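Local structure of separin (5U1T) at residues L1460-H1471 with C1486-C1497; Q1401-E1409 with I1587-V1595. The protein cleaves the cohesin subunit MCD1/SCC1 at the onset of anaphase as a caspase-like cysteine protease, and is held inactive by securin for most of the cell cycle. All coordinates share one frame; numbering follows the deposited sequence.

Contact 1. Residues L1460-H1471 with C1486-C1497; sequences LQNSNLFVYIGH and CTKIAPSFLLGC
The CB methyl of Ala1490 points into the turn between helix 1453-1461 and strand 1465-1469, 3.8 Å from Ser1463 CB and 4.0 Å from Phe1466 CB. The Ala1490 amide ties down the last turn of the helix, donating to Leu1460 O at 2.9 Å. Leu1460 and Ile1489 lie side by side and point the same way, and the Leu1460 CD2 methyl sits 3.7 Å above the centre of the Phe1466 ring. Strands 1465-1469 and 1492-1494 run parallel, at 7°, as neighbours in the sheet of the caspase-like peptidase fold, joined by a beta-alpha-beta crossover through helix 1480-1483 and paired by hydrogen bonds from Phe1466 N to Pro1491 O and from Phe1493 N to Phe1466 O, the latter 2.8 Å. On one face Ser1492 lies by Phe1466 and turns its hydroxyl back to Ala1490 O. On the other, Leu1465 holds its CG trans to the backbone N (chi1 172°), and its side chain crosses that of Phe1493 at about a right angle, with Leu1465 CD1 3.6 Å from Phe1493 CE2. Gly1496 CA makes a CA-H...O contact with Gly1470 O, and Cys1497 O lies over one face of the His1471 imidazole. Cys1497 is the probable catalytic nucleophile.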
loop_
_atom_site.group_PDB
_atom_site.type_symbol
_atom_site.label_atom_id
_atom_site.label_comp_id
_atom_site.label_asym_id
_atom_site.label_seq_id
_atom_site.Cartn_x
_atom_site.Cartn_y
_atom_site.Cartn_z
ATOM N N LEU A 1460 -11.705 4.661 -44.120
ATOM C CA LEU A 1460 -10.773 5.759 -43.905
ATOM C C LEU A 1460 -9.423 5.511 -44.545
ATOM O O LEU A 1460 -8.862 6.405 -45.175
ATOM C CB LEU A 1460 -10.580 6.020 -42.415
ATOM C CG LEU A 1460 -11.807 6.586 -41.719
ATOM C CD1 LEU A 1460 -11.670 6.442 -40.205
ATOM C CD2 LEU A 1460 -12.019 8.029 -42.137
ATOM N N GLN A 1461 -8.896 4.305 -44.379
ATOM C CA GLN A 1461 -7.534 4.036 -44.809
ATOM C C GLN A 1461 -7.481 3.570 -46.240
ATOM O O GLN A 1461 -6.400 3.319 -46.758
ATOM C CB GLN A 1461 -6.881 2.985 -43.916
ATOM C CG GLN A 1461 -6.736 3.379 -42.464
ATOM C CD GLN A 1461 -6.448 2.179 -41.595
ATOM O OE1 GLN A 1461 -5.631 1.334 -41.938
ATOM N NE2 GLN A 1461 -7.143 2.081 -40.477
ATOM N N ASN A 1462 -8.640 3.443 -46.880
ATOM C CA ASN A 1462 -8.693 2.908 -48.243
ATOM C C ASN A 1462 -9.578 3.709 -49.190
ATOM O O ASN A 1462 -10.176 3.139 -50.112
ATOM C CB ASN A 1462 -9.167 1.444 -48.232
ATOM C CG ASN A 1462 -8.137 0.502 -47.635
ATOM O OD1 ASN A 1462 -8.245 0.084 -46.484
ATOM N ND2 ASN A 1462 -7.120 0.179 -48.418
ATOM N N SER A 1463 -9.657 5.019 -48.964
ATOM C CA SER A 1463 -10.444 5.899 -49.825
ATOM C C SER A 1463 -9.623 7.072 -50.346
ATOM O O SER A 1463 -8.735 7.573 -49.653
ATOM C CB SER A 1463 -11.665 6.435 -49.074
ATOM O OG SER A 1463 -12.381 5.391 -48.440
ATOM N N ASN A 1464 -9.926 7.511 -51.564
ATOM C CA ASN A 1464 -9.393 8.767 -52.073
ATOM C C ASN A 1464 -10.145 9.937 -51.456
ATOM O O ASN A 1464 -9.640 11.058 -51.377
ATOM C CB ASN A 1464 -9.495 8.825 -53.592
ATOM C CG ASN A 1464 -8.591 7.826 -54.270
ATOM O OD1 ASN A 1464 -9.012 7.101 -55.177
ATOM N ND2 ASN A 1464 -7.340 7.769 -53.824
ATOM N N LEU A 1465 -11.370 9.658 -51.027
ATOM C CA LEU A 1465 -12.197 10.650 -50.367
ATOM C C LEU A 1465 -13.130 10.000 -49.358
ATOM O O LEU A 1465 -13.774 8.995 -49.650
ATOM C CB LEU A 1465 -13.009 11.430 -51.389
ATOM C CG LEU A 1465 -14.048 12.350 -50.758
ATOM C CD1 LEU A 1465 -13.357 13.415 -49.929
ATOM C CD2 LEU A 1465 -14.915 12.980 -51.819
ATOM N N PHE A 1466 -13.197 10.575 -48.166
ATOM C CA PHE A 1466 -14.161 10.138 -47.172
ATOM C C PHE A 1466 -15.153 11.249 -46.850
ATOM O O PHE A 1466 -14.750 12.326 -46.423
ATOM C CB PHE A 1466 -13.452 9.697 -45.900
ATOM C CG PHE A 1466 -14.388 9.332 -44.802
ATOM C CD1 PHE A 1466 -14.972 8.082 -44.766
ATOM C CD2 PHE A 1466 -14.704 10.240 -43.813
ATOM C CE1 PHE A 1466 -15.848 7.746 -43.758
ATOM C CE2 PHE A 1466 -15.581 9.910 -42.803
ATOM C CZ PHE A 1466 -16.147 8.662 -42.770
ATOM N N VAL A 1467 -16.447 11.013 -47.055
ATOM C CA VAL A 1467 -17.433 12.023 -46.673
ATOM C C VAL A 1467 -18.499 11.422 -45.755
ATOM O O VAL A 1467 -18.939 10.295 -45.955
ATOM C CB VAL A 1467 -18.075 12.705 -47.913
ATOM C CG1 VAL A 1467 -17.348 12.305 -49.177
ATOM C CG2 VAL A 1467 -19.567 12.430 -48.011
ATOM N N TYR A 1468 -18.874 12.181 -44.724
ATOM C CA TYR A 1468 -19.733 11.695 -43.646
ATOM C C TYR A 1468 -20.774 12.730 -43.248
ATOM O O TYR A 1468 -20.423 13.827 -42.860
ATOM C CB TYR A 1468 -18.881 11.321 -42.430
ATOM C CG TYR A 1468 -19.649 11.036 -41.144
ATOM C CD1 TYR A 1468 -19.971 12.058 -40.251
ATOM C CD2 TYR A 1468 -20.020 9.746 -40.808
ATOM C CE1 TYR A 1468 -20.657 11.797 -39.070
ATOM C CE2 TYR A 1468 -20.704 9.477 -39.628
ATOM C CZ TYR A 1468 -21.017 10.503 -38.762
ATOM O OH TYR A 1468 -21.695 10.227 -37.594
ATOM N N ILE A 1469 -22.050 12.368 -43.319
ATOM C CA ILE A 1469 -23.131 13.253 -42.886
ATOM C C ILE A 1469 -23.961 12.634 -41.743
ATOM O O ILE A 1469 -24.625 11.620 -41.913
ATOM C CB ILE A 1469 -24.067 13.605 -44.068
ATOM C CG1 ILE A 1469 -23.254 14.069 -45.279
ATOM C CG2 ILE A 1469 -25.086 14.654 -43.659
ATOM C CD1 ILE A 1469 -24.082 14.641 -46.380
ATOM N N GLY A 1470 -23.925 13.263 -40.580
ATOM C CA GLY A 1470 -24.637 12.774 -39.415
ATOM C C GLY A 1470 -23.975 13.436 -38.228
ATOM O O GLY A 1470 -23.108 14.283 -38.434
ATOM N N HIS A 1471 -24.343 13.074 -37.002
ATOM C CA HIS A 1471 -23.785 13.768 -35.847
ATOM C C HIS A 1471 -22.298 13.535 -35.687
ATOM O O HIS A 1471 -21.817 12.417 -35.859
ATOM C CB HIS A 1471 -24.480 13.366 -34.561
ATOM C CG HIS A 1471 -23.932 14.052 -33.349
ATOM N ND1 HIS A 1471 -22.888 13.534 -32.606
ATOM C CD2 HIS A 1471 -24.278 15.217 -32.750
ATOM C CE1 HIS A 1471 -22.621 14.347 -31.600
ATOM N NE2 HIS A 1471 -23.452 15.373 -31.661
ATOM N N CYS A 1486 -3.821 4.578 -37.200
ATOM C CA CYS A 1486 -3.594 4.693 -38.640
ATOM C C CYS A 1486 -2.421 5.606 -38.938
ATOM O O CYS A 1486 -1.946 6.339 -38.064
ATOM C CB CYS A 1486 -4.833 5.229 -39.354
ATOM S SG CYS A 1486 -6.330 4.342 -38.980
ATOM N N THR A 1487 -1.968 5.571 -40.185
ATOM C CA THR A 1487 -0.869 6.414 -40.597
ATOM C C THR A 1487 -1.280 7.231 -41.809
ATOM O O THR A 1487 -0.794 8.343 -42.014
ATOM C CB THR A 1487 0.373 5.580 -40.890
ATOM O OG1 THR A 1487 -0.008 4.439 -41.659
ATOM C CG2 THR A 1487 0.982 5.086 -39.588
ATOM N N LYS A 1488 -2.199 6.688 -42.596
ATOM C CA LYS A 1488 -2.761 7.424 -43.726
ATOM C C LYS A 1488 -4.300 7.346 -43.706
ATOM O O LYS A 1488 -4.895 6.266 -43.673
ATOM C CB LYS A 1488 -2.193 6.908 -45.067
ATOM C CG LYS A 1488 -0.701 7.227 -45.292
ATOM C CD LYS A 1488 -0.206 6.760 -46.659
ATOM C CE LYS A 1488 1.299 7.018 -46.889
ATOM N NZ LYS A 1488 1.682 8.462 -47.113
ATOM N N ILE A 1489 -4.933 8.513 -43.690
ATOM C CA ILE A 1489 -6.384 8.597 -43.775
ATOM C C ILE A 1489 -6.795 9.454 -44.992
ATOM O O ILE A 1489 -6.032 10.300 -45.481
ATOM C CB ILE A 1489 -6.969 9.152 -42.452
ATOM C CG1 ILE A 1489 -6.750 8.136 -41.334
ATOM C CG2 ILE A 1489 -8.455 9.468 -42.566
ATOM C CD1 ILE A 1489 -7.483 8.466 -40.059
ATOM N N ALA A 1490 -7.984 9.177 -45.509
ATOM C CA ALA A 1490 -8.533 9.927 -46.622
ATOM C C ALA A 1490 -8.949 11.314 -46.175
ATOM O O ALA A 1490 -9.431 11.484 -45.055
ATOM C CB ALA A 1490 -9.728 9.187 -47.231
ATOM N N PRO A 1491 -8.761 12.306 -47.058
ATOM C CA PRO A 1491 -9.347 13.639 -46.895
ATOM C C PRO A 1491 -10.810 13.516 -46.476
ATOM O O PRO A 1491 -11.587 12.900 -47.190
ATOM C CB PRO A 1491 -9.210 14.253 -48.292
ATOM C CG PRO A 1491 -7.993 13.605 -48.859
ATOM C CD PRO A 1491 -7.983 12.192 -48.308
ATOM N N SER A 1492 -11.185 14.066 -45.332
ATOM C CA SER A 1492 -12.522 13.827 -44.812
ATOM C C SER A 1492 -13.415 15.069 -44.764
ATOM O O SER A 1492 -13.002 16.129 -44.299
ATOM C CB SER A 1492 -12.418 13.212 -43.421
ATOM O OG SER A 1492 -11.602 12.059 -43.455
ATOM N N PHE A 1493 -14.637 14.926 -45.265
ATOM C CA PHE A 1493 -15.676 15.936 -45.082
ATOM C C PHE A 1493 -16.587 15.545 -43.905
ATOM O O PHE A 1493 -17.631 14.925 -44.098
ATOM C CB PHE A 1493 -16.510 16.114 -46.364
ATOM C CG PHE A 1493 -15.774 16.792 -47.490
ATOM C CD1 PHE A 1493 -15.414 18.120 -47.403
ATOM C CD2 PHE A 1493 -15.458 16.107 -48.642
ATOM C CE1 PHE A 1493 -14.739 18.746 -48.442
ATOM C CE2 PHE A 1493 -14.783 16.737 -49.685
ATOM C CZ PHE A 1493 -14.423 18.053 -49.580
ATOM N N LEU A 1494 -16.180 15.890 -42.689
ATOM C CA LEU A 1494 -16.983 15.616 -41.496
ATOM C C LEU A 1494 -18.158 16.589 -41.384
ATOM O O LEU A 1494 -18.207 17.402 -40.460
ATOM C CB LEU A 1494 -16.114 15.714 -40.227
ATOM C CG LEU A 1494 -15.428 14.472 -39.661
ATOM C CD1 LEU A 1494 -14.459 13.894 -40.645
ATOM C CD2 LEU A 1494 -14.719 14.794 -38.361
ATOM N N LEU A 1495 -19.102 16.523 -42.314
ATOM C CA LEU A 1495 -20.175 17.525 -42.363
ATOM C C LEU A 1495 -21.305 17.267 -41.353
ATOM O O LEU A 1495 -22.456 17.075 -41.746
ATOM C CB LEU A 1495 -20.767 17.597 -43.773
ATOM C CG LEU A 1495 -19.798 17.468 -44.952
ATOM C CD1 LEU A 1495 -20.532 17.461 -46.304
ATOM C CD2 LEU A 1495 -18.771 18.575 -44.904
ATOM N N GLY A 1496 -20.987 17.276 -40.061
ATOM C CA GLY A 1496 -22.002 17.082 -39.036
ATOM C C GLY A 1496 -21.890 18.027 -37.849
ATOM O O GLY A 1496 -20.873 18.698 -37.682
ATOM N N CYS A 1497 -22.942 18.075 -37.031
ATOM C CA CYS A 1497 -22.916 18.827 -35.777
ATOM C C CYS A 1497 -21.657 18.592 -34.964
ATOM O O CYS A 1497 -21.385 17.470 -34.537
ATOM C CB CYS A 1497 -24.117 18.470 -34.905
ATOM S SG CYS A 1497 -25.635 19.251 -35.397
#

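Contact 2. Residues Q1401-E1409 with I1587-V1595; sequences QLPLQVTIE and IYGLPIKFV
Leu1404 N donates a nearly straight hydrogen bond of 2.8 Å to Pro1591 O, lying in the plane of that carbonyl, and the CB of Pro1403 rests against the same oxygen. From there strands 1404-1406 and 1592-1594 run parallel but splayed by 32°. Val1406 N reaches Lys1593 O at 3.3 Å, whereas the bond from Val1595 N to Val1406 O is weak and that from Lys1593 N to Leu1404 O is both weak and doubtful. Leu1404, Val1406, Ile1592 and Phe1594 share one face. There Leu1404 CB meets Ile1592 CG2 at 3.7 Å, and Val1406 CB lies 4.1 Å from Phe1594 CD1. The Phe1594 ring receives Val1406 O at its edge, in plane. Ile1408, its CG1 directed opposite the backbone N (chi1 -174°), brings CD1 over one ring face, 4.0 Å above the plane and off-centre. Gln1405, on the opposite face, crosses the Val1595 side chain at about a right angle. Farther out, Ile1592 packs on Val1564 and Met1524, while strand 1353-1362 touches Pro1403 and Pro1591. A cis peptide precedes Pro1403 where the chain enters its strand. The result is a short two-stranded parallel sheet, pairing the last strand of the chain with a strand that lies 188 positions earlier in the sequence.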
loop_
_atom_site.group_PDB
_atom_site.type_symbol
_atom_site.label_atom_id
_atom_site.label_comp_id
_atom_site.label_asym_id
_atom_site.label_seq_id
_atom_site.Cartn_x
_atom_site.Cartn_y
_atom_site.Cartn_z
ATOM N N GLN A 1401 3.715 20.532 -52.600
ATOM C CA GLN A 1401 3.019 20.800 -53.816
ATOM C C GLN A 1401 1.622 21.163 -53.444
ATOM O O GLN A 1401 0.849 20.304 -53.103
ATOM C CB GLN A 1401 2.995 19.535 -54.652
ATOM C CG GLN A 1401 4.352 19.084 -55.169
ATOM C CD GLN A 1401 4.288 17.782 -55.934
ATOM O OE1 GLN A 1401 3.391 16.982 -55.725
ATOM N NE2 GLN A 1401 5.240 17.569 -56.824
ATOM N N LEU A 1402 1.293 22.442 -53.503
ATOM C CA LEU A 1402 -0.064 22.895 -53.233
ATOM C C LEU A 1402 -0.739 23.248 -54.519
ATOM O O LEU A 1402 -0.172 23.916 -55.345
ATOM C CB LEU A 1402 -0.048 24.137 -52.358
ATOM C CG LEU A 1402 0.476 24.068 -50.935
ATOM C CD1 LEU A 1402 1.851 23.455 -50.913
ATOM C CD2 LEU A 1402 0.513 25.457 -50.356
ATOM N N PRO A 1403 -1.959 22.804 -54.691
ATOM C CA PRO A 1403 -2.705 22.138 -53.639
ATOM C C PRO A 1403 -2.553 20.630 -53.707
ATOM O O PRO A 1403 -1.823 20.123 -54.534
ATOM C CB PRO A 1403 -4.141 22.530 -53.943
ATOM C CG PRO A 1403 -4.141 22.932 -55.360
ATOM C CD PRO A 1403 -2.823 23.557 -55.594
ATOM N N LEU A 1404 -3.311 19.929 -52.895
ATOM C CA LEU A 1404 -3.231 18.498 -52.926
ATOM C C LEU A 1404 -4.111 17.886 -53.979
ATOM O O LEU A 1404 -5.289 17.713 -53.769
ATOM C CB LEU A 1404 -3.623 17.927 -51.582
ATOM C CG LEU A 1404 -2.843 16.684 -51.210
ATOM C CD1 LEU A 1404 -1.362 16.972 -51.286
ATOM C CD2 LEU A 1404 -3.213 16.256 -49.818
ATOM N N GLN A 1405 -3.557 17.607 -55.142
ATOM C CA GLN A 1405 -4.323 16.895 -56.139
ATOM C C GLN A 1405 -4.824 15.601 -55.559
ATOM O O GLN A 1405 -4.058 14.770 -55.125
ATOM C CB GLN A 1405 -3.478 16.601 -57.366
ATOM C CG GLN A 1405 -2.442 17.654 -57.685
ATOM C CD GLN A 1405 -2.481 18.092 -59.131
ATOM O OE1 GLN A 1405 -3.489 18.595 -59.615
ATOM N NE2 GLN A 1405 -1.374 17.916 -59.823
ATOM N N VAL A 1406 -6.133 15.431 -55.607
ATOM C CA VAL A 1406 -6.804 14.262 -55.104
ATOM C C VAL A 1406 -7.716 13.773 -56.189
ATOM O O VAL A 1406 -8.570 14.515 -56.623
ATOM C CB VAL A 1406 -7.743 14.661 -53.979
ATOM C CG1 VAL A 1406 -8.165 13.457 -53.174
ATOM C CG2 VAL A 1406 -7.097 15.701 -53.103
ATOM N N THR A 1407 -7.562 12.525 -56.612
ATOM C CA THR A 1407 -8.388 11.945 -57.669
ATOM C C THR A 1407 -9.705 11.440 -57.119
ATOM O O THR A 1407 -9.790 10.886 -56.021
ATOM C CB THR A 1407 -7.694 10.778 -58.400
ATOM O OG1 THR A 1407 -7.238 9.802 -57.446
ATOM C CG2 THR A 1407 -6.534 11.288 -59.259
ATOM N N ILE A 1408 -10.726 11.595 -57.938
ATOM C CA ILE A 1408 -12.090 11.486 -57.503
ATOM C C ILE A 1408 -12.780 10.464 -58.405
ATOM O O ILE A 1408 -13.990 10.272 -58.355
ATOM C CB ILE A 1408 -12.733 12.877 -57.566
ATOM C CG1 ILE A 1408 -14.143 12.913 -56.987
ATOM C CG2 ILE A 1408 -12.670 13.428 -58.999
ATOM C CD1 ILE A 1408 -14.845 14.231 -57.313
ATOM N N GLU A 1409 -11.985 9.777 -59.218
ATOM C CA GLU A 1409 -12.534 8.911 -60.252
ATOM C C GLU A 1409 -12.826 7.501 -59.774
ATOM O O GLU A 1409 -13.379 6.710 -60.531
ATOM C CB GLU A 1409 -11.590 8.855 -61.453
ATOM C CG GLU A 1409 -11.463 10.176 -62.212
ATOM C CD GLU A 1409 -10.460 10.122 -63.366
ATOM O OE1 GLU A 1409 -9.715 9.107 -63.462
ATOM O OE2 GLU A 1409 -10.401 11.086 -64.169
ATOM N N ILE A 1587 -11.474 24.111 -41.850
ATOM C CA ILE A 1587 -10.585 23.099 -42.427
ATOM C C ILE A 1587 -9.240 23.004 -41.703
ATOM O O ILE A 1587 -8.623 24.021 -41.409
ATOM C CB ILE A 1587 -10.258 23.386 -43.893
ATOM C CG1 ILE A 1587 -11.511 23.629 -44.724
ATOM C CG2 ILE A 1587 -9.454 22.256 -44.487
ATOM C CD1 ILE A 1587 -11.205 24.312 -46.067
ATOM N N TYR A 1588 -8.772 21.792 -41.426
ATOM C CA TYR A 1588 -7.404 21.601 -40.951
ATOM C C TYR A 1588 -6.606 20.783 -41.979
ATOM O O TYR A 1588 -7.169 19.901 -42.638
ATOM C CB TYR A 1588 -7.384 20.912 -39.584
ATOM C CG TYR A 1588 -7.636 21.821 -38.394
ATOM C CD1 TYR A 1588 -8.918 22.228 -38.072
ATOM C CD2 TYR A 1588 -6.593 22.243 -37.577
ATOM C CE1 TYR A 1588 -9.160 23.029 -36.980
ATOM C CE2 TYR A 1588 -6.826 23.050 -36.487
ATOM C CZ TYR A 1588 -8.115 23.445 -36.196
ATOM O OH TYR A 1588 -8.376 24.256 -35.116
ATOM N N GLY A 1589 -5.312 21.082 -42.125
ATOM C CA GLY A 1589 -4.460 20.357 -43.051
ATOM C C GLY A 1589 -4.099 21.160 -44.289
ATOM O O GLY A 1589 -3.874 22.371 -44.210
ATOM N N LEU A 1590 -4.051 20.490 -45.439
ATOM C CA LEU A 1590 -3.662 21.130 -46.697
ATOM C C LEU A 1590 -4.848 21.377 -47.637
ATOM O O LEU A 1590 -5.793 20.601 -47.669
ATOM C CB LEU A 1590 -2.610 20.273 -47.411
ATOM C CG LEU A 1590 -1.405 19.894 -46.550
ATOM C CD1 LEU A 1590 -0.329 19.208 -47.382
ATOM C CD2 LEU A 1590 -0.861 21.128 -45.849
ATOM N N PRO A 1591 -4.798 22.457 -48.427
ATOM C CA PRO A 1591 -5.917 22.648 -49.352
ATOM C C PRO A 1591 -5.896 21.597 -50.480
ATOM O O PRO A 1591 -4.835 21.239 -51.010
ATOM C CB PRO A 1591 -5.691 24.062 -49.879
ATOM C CG PRO A 1591 -4.221 24.255 -49.788
ATOM C CD PRO A 1591 -3.774 23.506 -48.572
ATOM N N ILE A 1592 -7.065 21.068 -50.820
ATOM C CA ILE A 1592 -7.136 20.074 -51.873
ATOM C C ILE A 1592 -7.983 20.591 -53.028
ATOM O O ILE A 1592 -8.844 21.451 -52.839
ATOM C CB ILE A 1592 -7.711 18.734 -51.356
ATOM C CG1 ILE A 1592 -9.222 18.841 -51.119
ATOM C CG2 ILE A 1592 -6.988 18.309 -50.092
ATOM C CD1 ILE A 1592 -9.924 17.515 -50.963
ATOM N N LYS A 1593 -7.714 20.080 -54.227
ATOM C CA LYS A 1593 -8.579 20.311 -55.383
ATOM C C LYS A 1593 -8.854 18.967 -56.053
ATOM O O LYS A 1593 -7.991 18.088 -56.090
ATOM C CB LYS A 1593 -7.944 21.305 -56.362
ATOM C CG LYS A 1593 -8.892 21.769 -57.454
ATOM C CD LYS A 1593 -8.378 22.998 -58.175
ATOM C CE LYS A 1593 -7.217 22.685 -59.098
ATOM N NZ LYS A 1593 -6.629 23.958 -59.636
ATOM N N PHE A 1594 -10.061 18.782 -56.556
ATOM C CA PHE A 1594 -10.358 17.529 -57.240
ATOM C C PHE A 1594 -9.931 17.571 -58.713
ATOM O O PHE A 1594 -10.057 18.592 -59.394
ATOM C CB PHE A 1594 -11.837 17.209 -57.112
ATOM C CG PHE A 1594 -12.260 16.907 -55.709
ATOM C CD1 PHE A 1594 -11.545 16.004 -54.937
ATOM C CD2 PHE A 1594 -13.364 17.530 -55.154
ATOM C CE1 PHE A 1594 -11.931 15.721 -53.645
ATOM C CE2 PHE A 1594 -13.756 17.245 -53.857
ATOM C CZ PHE A 1594 -13.037 16.343 -53.102
ATOM N N VAL A 1595 -9.415 16.445 -59.193
ATOM C CA VAL A 1595 -8.887 16.360 -60.553
ATOM C C VAL A 1595 -9.574 15.261 -61.377
ATOM O O VAL A 1595 -10.003 14.231 -60.840
ATOM C CB VAL A 1595 -7.368 16.100 -60.528
ATOM C CG1 VAL A 1595 -6.642 17.274 -59.889
ATOM C CG2 VAL A 1595 -7.063 14.793 -59.789
#

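The centres of contacts 1 and 2 lie 14 Å apart, and the two meet directly. Phe1594 joins them through its CZ atom, 3.9 Å from Phe1493 CE2 and 4.1 Å from Leu1465 CD2, so the side chains of the Phe1493 face meet those of the apolar face of the small sheet. Asn1464 also packs beside Thr1407 and Val1406. The sheet of contact 1 also takes in strand 1585-1589, which leads through Leu1590 and Pro1591 into contact 2, and in sequence residues 1401-1409 and 1587-1595 bracket all of contact 1. Cys1497, the probable active-site residue, belongs to contact 1; contact 2 lies away from it.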